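Long-range contacts in putative cytoplasmic protein (Salmonella enterica subsp. enterica serovar Typhimurium, PDB 4J32), which probably acts as a type VI secretion effector, Tae4, a papain-like cysteine amidase that cleaves peptidoglycan and is inhibited by the immunity protein Tai4: residues E21-F26 with I147-C152; K123-V128 with T169-P174. All coordinates share one frame; numbering follows the deposited sequence.

Contact 1. Residues E21-F26 with I147-C152; sequences EAWLAF and ICSDQC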
loop_
_atom_site.group_PDB
_atom_site.type_symbol
_atom_site.label_atom_id
_atom_site.label_comp_id
_atom_site.label_asym_id
_atom_site.label_seq_id
_atom_site.Cartn_x
_atom_site.Cartn_y
_atom_site.Cartn_z
ATOM N N GLU A 21 14.804 39.034 15.273
ATOM C CA GLU A 21 13.517 38.962 14.551
ATOM C C GLU A 21 13.290 37.586 13.912
ATOM O O GLU A 21 12.157 37.114 13.832
ATOM C CB GLU A 21 13.409 40.043 13.490
ATOM C CG GLU A 21 13.303 41.444 14.036
ATOM C CD GLU A 21 13.285 42.454 12.920
ATOM O OE1 GLU A 21 14.385 42.895 12.537
ATOM O OE2 GLU A 21 12.171 42.783 12.430
ATOM N N ALA A 22 14.359 36.967 13.426
ATOM C CA ALA A 22 14.247 35.638 12.806
ATOM C C ALA A 22 13.836 34.590 13.826
ATOM O O ALA A 22 12.973 33.761 13.553
ATOM C CB ALA A 22 15.572 35.257 12.147
ATOM N N TRP A 23 14.432 34.661 15.016
ATOM C CA TRP A 23 14.180 33.698 16.101
ATOM C C TRP A 23 12.755 33.830 16.613
ATOM O O TRP A 23 12.055 32.814 16.842
ATOM C CB TRP A 23 15.181 33.927 17.239
ATOM C CG TRP A 23 15.293 32.771 18.232
ATOM C CD1 TRP A 23 14.700 32.684 19.468
ATOM C CD2 TRP A 23 16.039 31.551 18.058
ATOM N NE1 TRP A 23 15.045 31.501 20.079
ATOM C CE2 TRP A 23 15.866 30.786 19.239
ATOM C CE3 TRP A 23 16.863 31.045 17.033
ATOM C CZ2 TRP A 23 16.467 29.521 19.418
ATOM C CZ3 TRP A 23 17.469 29.778 17.216
ATOM C CH2 TRP A 23 17.265 29.043 18.410
ATOM N N LEU A 24 12.311 35.079 16.796
ATOM C CA LEU A 24 10.930 35.339 17.172
ATOM C C LEU A 24 9.955 34.776 16.130
ATOM O O LEU A 24 8.943 34.146 16.468
ATOM C CB LEU A 24 10.728 36.866 17.319
ATOM C CG LEU A 24 9.378 37.469 17.665
ATOM C CD1 LEU A 24 9.629 38.916 18.131
ATOM C CD2 LEU A 24 8.369 37.436 16.504
ATOM N N ALA A 25 10.211 35.055 14.866
ATOM C CA ALA A 25 9.273 34.628 13.813
ATOM C C ALA A 25 9.212 33.082 13.742
ATOM O O ALA A 25 8.143 32.490 13.633
ATOM C CB ALA A 25 9.703 35.200 12.458
ATOM N N PHE A 26 10.373 32.447 13.846
ATOM C CA PHE A 26 10.431 30.968 13.812
ATOM C C PHE A 26 9.526 30.343 14.876
ATOM O O PHE A 26 8.804 29.375 14.596
ATOM C CB PHE A 26 11.867 30.463 13.967
ATOM C CG PHE A 26 12.020 28.976 13.621
ATOM C CD1 PHE A 26 12.468 28.583 12.365
ATOM C CD2 PHE A 26 11.642 27.997 14.552
ATOM C CE1 PHE A 26 12.597 27.214 12.035
ATOM C CE2 PHE A 26 11.753 26.615 14.232
ATOM C CZ PHE A 26 12.217 26.244 12.976
ATOM N N ILE A 147 21.654 25.886 20.507
ATOM C CA ILE A 147 20.556 24.953 20.171
ATOM C C ILE A 147 19.890 25.412 18.875
ATOM O O ILE A 147 20.003 26.592 18.509
ATOM C CB ILE A 147 19.446 24.871 21.287
ATOM C CG1 ILE A 147 18.765 26.245 21.495
ATOM C CG2 ILE A 147 20.000 24.290 22.592
ATOM C CD1 ILE A 147 17.415 26.217 22.243
ATOM N N CYS A 148 19.198 24.500 18.191
ATOM C CA CYS A 148 18.402 24.862 17.018
ATOM C C CYS A 148 17.039 25.354 17.484
ATOM O O CYS A 148 16.589 25.003 18.566
ATOM C CB CYS A 148 18.177 23.673 16.089
ATOM S SG CYS A 148 19.716 23.007 15.393
ATOM N N SER A 149 16.391 26.137 16.635
ATOM C CA SER A 149 15.074 26.707 16.946
ATOM C C SER A 149 13.980 25.632 16.962
ATOM O O SER A 149 12.935 25.825 17.582
ATOM C CB SER A 149 14.737 27.793 15.935
ATOM O OG SER A 149 14.956 27.345 14.603
ATOM N N ASP A 150 14.211 24.511 16.272
ATOM C CA ASP A 150 13.247 23.404 16.288
ATOM C C ASP A 150 13.750 22.196 17.055
ATOM O O ASP A 150 13.253 21.077 16.865
ATOM C CB ASP A 150 12.810 23.016 14.859
ATOM C CG ASP A 150 13.984 22.671 13.947
ATOM O OD1 ASP A 150 15.156 22.848 14.333
ATOM O OD2 ASP A 150 13.708 22.209 12.824
ATOM N N GLN A 151 14.721 22.416 17.941
ATOM C CA GLN A 151 15.315 21.331 18.721
ATOM C C GLN A 151 14.247 20.448 19.365
ATOM O O GLN A 151 14.408 19.233 19.461
ATOM C CB GLN A 151 16.311 21.864 19.764
ATOM C CG GLN A 151 17.275 20.781 20.249
ATOM C CD GLN A 151 18.743 21.173 20.173
ATOM O OE1 GLN A 151 19.237 21.685 19.151
ATOM N NE2 GLN A 151 19.467 20.887 21.250
ATOM N N CYS A 152 13.142 21.092 19.733
ATOM C CA CYS A 152 12.026 20.399 20.370
ATOM C C CYS A 152 11.400 19.333 19.463
ATOM O O CYS A 152 10.824 18.362 19.971
ATOM C CB CYS A 152 10.964 21.391 20.870
ATOM S SG CYS A 152 9.617 21.741 19.713
#
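The small Ser149 enters between two aromatic side chains of helix 19-28. Its CB points toward the helix and touches both rings, lying over a face of each: 3.7 Å from the centroid of the Phe26 ring and 3.9 Å from that of the Trp23 six-membered ring, two CH-pi contacts made by one methylene. From there OG, held between the backbone N and the carbonyl carbon (chi1 49°), turns over the centre of the Phe26 ring, 3.1 Å above its plane. The hydroxyl is satisfied, because OG is hydrogen-bonded to Leu142 N of strand 138-143. Both aromatic side chains have CG anti to the backbone N, and, one helical turn apart, can take the serine from two sides. The loop they receive is a type I beta turn, Cys148 to Gln151, in this papain-like fold, joining the first helix to strand 138-143. Ile147 O approaches the edge of the indole, 3.7 Å from Trp23 CH2. At the rim of the other ring, Asp150 CB lies 3.8 Å from Phe26 CZ, while the Asp150 carboxylate, its plane 81° from the ring, hydrogen-bonds through OD2 to His139 NE2, consistent with the histidine and acidic partner of papain-like peptidases.

Contact 2. Residues K123-V128 with T169-P174; sequences KGIIVV and TLWILP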
loop_
_atom_site.group_PDB
_atom_site.type_symbol
_atom_site.label_atom_id
_atom_site.label_comp_id
_atom_site.label_asym_id
_atom_site.label_seq_id
_atom_site.Cartn_x
_atom_site.Cartn_y
_atom_site.Cartn_z
ATOM N N LYS A 123 25.685 32.578 15.673
ATOM C CA LYS A 123 24.231 32.388 15.518
ATOM C C LYS A 123 23.715 32.816 14.149
ATOM O O LYS A 123 24.249 33.758 13.541
ATOM C CB LYS A 123 23.473 33.102 16.642
ATOM C CG LYS A 123 23.587 34.627 16.656
ATOM C CD LYS A 123 22.962 35.224 17.908
ATOM C CE LYS A 123 22.977 36.765 17.854
ATOM N NZ LYS A 123 24.359 37.346 17.896
ATOM N N GLY A 124 22.701 32.110 13.651
ATOM C CA GLY A 124 22.082 32.465 12.374
ATOM C C GLY A 124 21.374 31.306 11.719
ATOM O O GLY A 124 20.771 30.492 12.402
ATOM N N ILE A 125 21.428 31.242 10.392
ATOM C CA ILE A 125 20.721 30.196 9.672
ATOM C C ILE A 125 21.704 29.047 9.421
ATOM O O ILE A 125 22.792 29.269 8.876
ATOM C CB ILE A 125 20.183 30.727 8.322
ATOM C CG1 ILE A 125 19.184 31.879 8.545
ATOM C CG2 ILE A 125 19.564 29.578 7.502
ATOM C CD1 ILE A 125 18.848 32.639 7.263
ATOM N N ILE A 126 21.319 27.835 9.816
ATOM C CA ILE A 126 22.173 26.664 9.646
ATOM C C ILE A 126 21.568 25.655 8.656
ATOM O O ILE A 126 20.363 25.378 8.677
ATOM C CB ILE A 126 22.518 25.988 11.013
ATOM C CG1 ILE A 126 23.638 24.944 10.853
ATOM C CG2 ILE A 126 21.270 25.382 11.683
ATOM C CD1 ILE A 126 24.446 24.755 12.117
ATOM N N VAL A 127 22.418 25.129 7.782
ATOM C CA VAL A 127 22.045 24.041 6.897
ATOM C C VAL A 127 22.951 22.874 7.211
ATOM O O VAL A 127 24.163 23.053 7.344
ATOM C CB VAL A 127 22.212 24.431 5.388
ATOM C CG1 VAL A 127 22.058 23.203 4.462
ATOM C CG2 VAL A 127 21.194 25.516 5.013
ATOM N N VAL A 128 22.364 21.683 7.364
ATOM C CA VAL A 128 23.143 20.460 7.465
ATOM C C VAL A 128 22.687 19.508 6.359
ATOM O O VAL A 128 21.484 19.266 6.203
ATOM C CB VAL A 128 22.997 19.809 8.866
ATOM C CG1 VAL A 128 23.921 18.620 9.014
ATOM C CG2 VAL A 128 23.253 20.839 9.986
ATOM N N THR A 169 26.694 24.316 7.272
ATOM C CA THR A 169 26.951 25.659 6.759
ATOM C C THR A 169 26.147 26.646 7.600
ATOM O O THR A 169 24.952 26.437 7.834
ATOM C CB THR A 169 26.491 25.750 5.277
ATOM O OG1 THR A 169 27.192 24.775 4.505
ATOM C CG2 THR A 169 26.730 27.152 4.666
ATOM N N LEU A 170 26.806 27.713 8.047
ATOM C CA LEU A 170 26.142 28.749 8.817
ATOM C C LEU A 170 26.260 30.113 8.121
ATOM O O LEU A 170 27.354 30.525 7.698
ATOM C CB LEU A 170 26.725 28.806 10.242
ATOM C CG LEU A 170 26.068 29.818 11.215
ATOM C CD1 LEU A 170 24.730 29.322 11.755
ATOM C CD2 LEU A 170 27.024 30.150 12.364
ATOM N N TRP A 171 25.114 30.790 7.977
ATOM C CA TRP A 171 25.105 32.222 7.632
ATOM C C TRP A 171 24.759 32.977 8.906
ATOM O O TRP A 171 23.673 32.805 9.446
ATOM C CB TRP A 171 24.024 32.530 6.584
ATOM C CG TRP A 171 24.385 32.101 5.179
ATOM C CD1 TRP A 171 25.139 32.791 4.289
ATOM C CD2 TRP A 171 23.991 30.893 4.523
ATOM N NE1 TRP A 171 25.261 32.079 3.109
ATOM C CE2 TRP A 171 24.542 30.921 3.221
ATOM C CE3 TRP A 171 23.222 29.800 4.906
ATOM C CZ2 TRP A 171 24.357 29.880 2.299
ATOM C CZ3 TRP A 171 23.031 28.756 3.982
ATOM C CH2 TRP A 171 23.598 28.814 2.693
ATOM N N ILE A 172 25.690 33.794 9.384
ATOM C CA ILE A 172 25.461 34.554 10.621
ATOM C C ILE A 172 24.361 35.593 10.419
ATOM O O ILE A 172 24.340 36.316 9.395
ATOM C CB ILE A 172 26.784 35.223 11.107
ATOM C CG1 ILE A 172 27.776 34.141 11.579
ATOM C CG2 ILE A 172 26.522 36.271 12.179
ATOM C CD1 ILE A 172 29.157 34.686 11.949
ATOM N N LEU A 173 23.449 35.668 11.383
ATOM C CA LEU A 173 22.454 36.743 11.424
ATOM C C LEU A 173 22.824 37.756 12.502
ATOM O O LEU A 173 23.174 37.364 13.615
ATOM C CB LEU A 173 21.029 36.177 11.646
ATOM C CG LEU A 173 20.444 35.227 10.572
ATOM C CD1 LEU A 173 18.994 34.843 10.958
ATOM C CD2 LEU A 173 20.458 35.865 9.181
ATOM N N PRO A 174 22.775 39.066 12.165
ATOM C CA PRO A 174 23.337 40.096 13.030
ATOM C C PRO A 174 22.491 40.421 14.266
ATOM O O PRO A 174 21.278 40.181 14.306
ATOM C CB PRO A 174 23.401 41.319 12.104
ATOM C CG PRO A 174 22.229 41.135 11.201
ATOM C CD PRO A 174 22.213 39.643 10.924
ATOM O OXT PRO A 174 23.041 40.978 15.234
HETATM O O HOH W 1 25.388 37.369 15.232
HETATM O O HOH W 2 23.615 40.200 17.857
HETATM O O HOH W 3 25.735 22.394 4.360
#
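Trp171 and Ile125 face each other across two antiparallel strands with similar first torsions: Trp171 CG (chi1 -76°) and Ile125 CG1 (chi1 -61°) are each anti to the carbonyl carbon. Both side chains lie on the sheet face shared with Val127 and Thr169, and Val127 CG2 meets the indole edge in its plane, 3.9 Å from Trp171 CZ3. Flat and long, the indole runs alongside the branched valine, while Thr169 CG2 covers part of one ring face; NE1 is satisfied by Gly105 O. On the opposite face of the sheet Leu170 CD1 bends back to Ile126 CB at 4.1 Å. Beta-branched residues suit these extended strands, the central pair of the four-stranded antiparallel sheet in this papain-like fold. Ile125 and Trp171 exchange two backbone bonds, each 2.9 Å between N and O; Val127 and Thr169 form the next hydrogen-bonded pair. At Gly124 a side chain would collide with Trp171 O and Leu173 N, and its backbone conformation would also press a CB against the preceding carbonyl oxygen. Beyond it Leu173 N donates to Lys123 O (3.0 Å), and Leu173 CD1 packs on Ile125 CG1. Two waters link Lys123 NZ to Leu173 O and Pro174 OXT, so the ammonium probably offsets the terminal carboxylate through solvent, while direct backbone bonds hold the buried strands in register.

From the N terminus the chain first passes through helix 19-28, whose residues 21-26 meet their partner only after some 120 residues. Strand 124-131 then supplies the first half of contact 2. After strand 138-143, the loop segment 147-152 returns to the helix and closes contact 1; strand 164-172 and the C-terminal residues finally close contact 2, over a much shorter loop. The segments therefore alternate and the two loops cross. Contact 1 ties the N-terminal helix to the sheet's edge region, whereas contact 2 joins two inner strands. Their centres are 12 Å apart, and they touch where Ala22 CB packs on Leu173 CD1 at 3.6 Å, bringing helix and C-terminal end together.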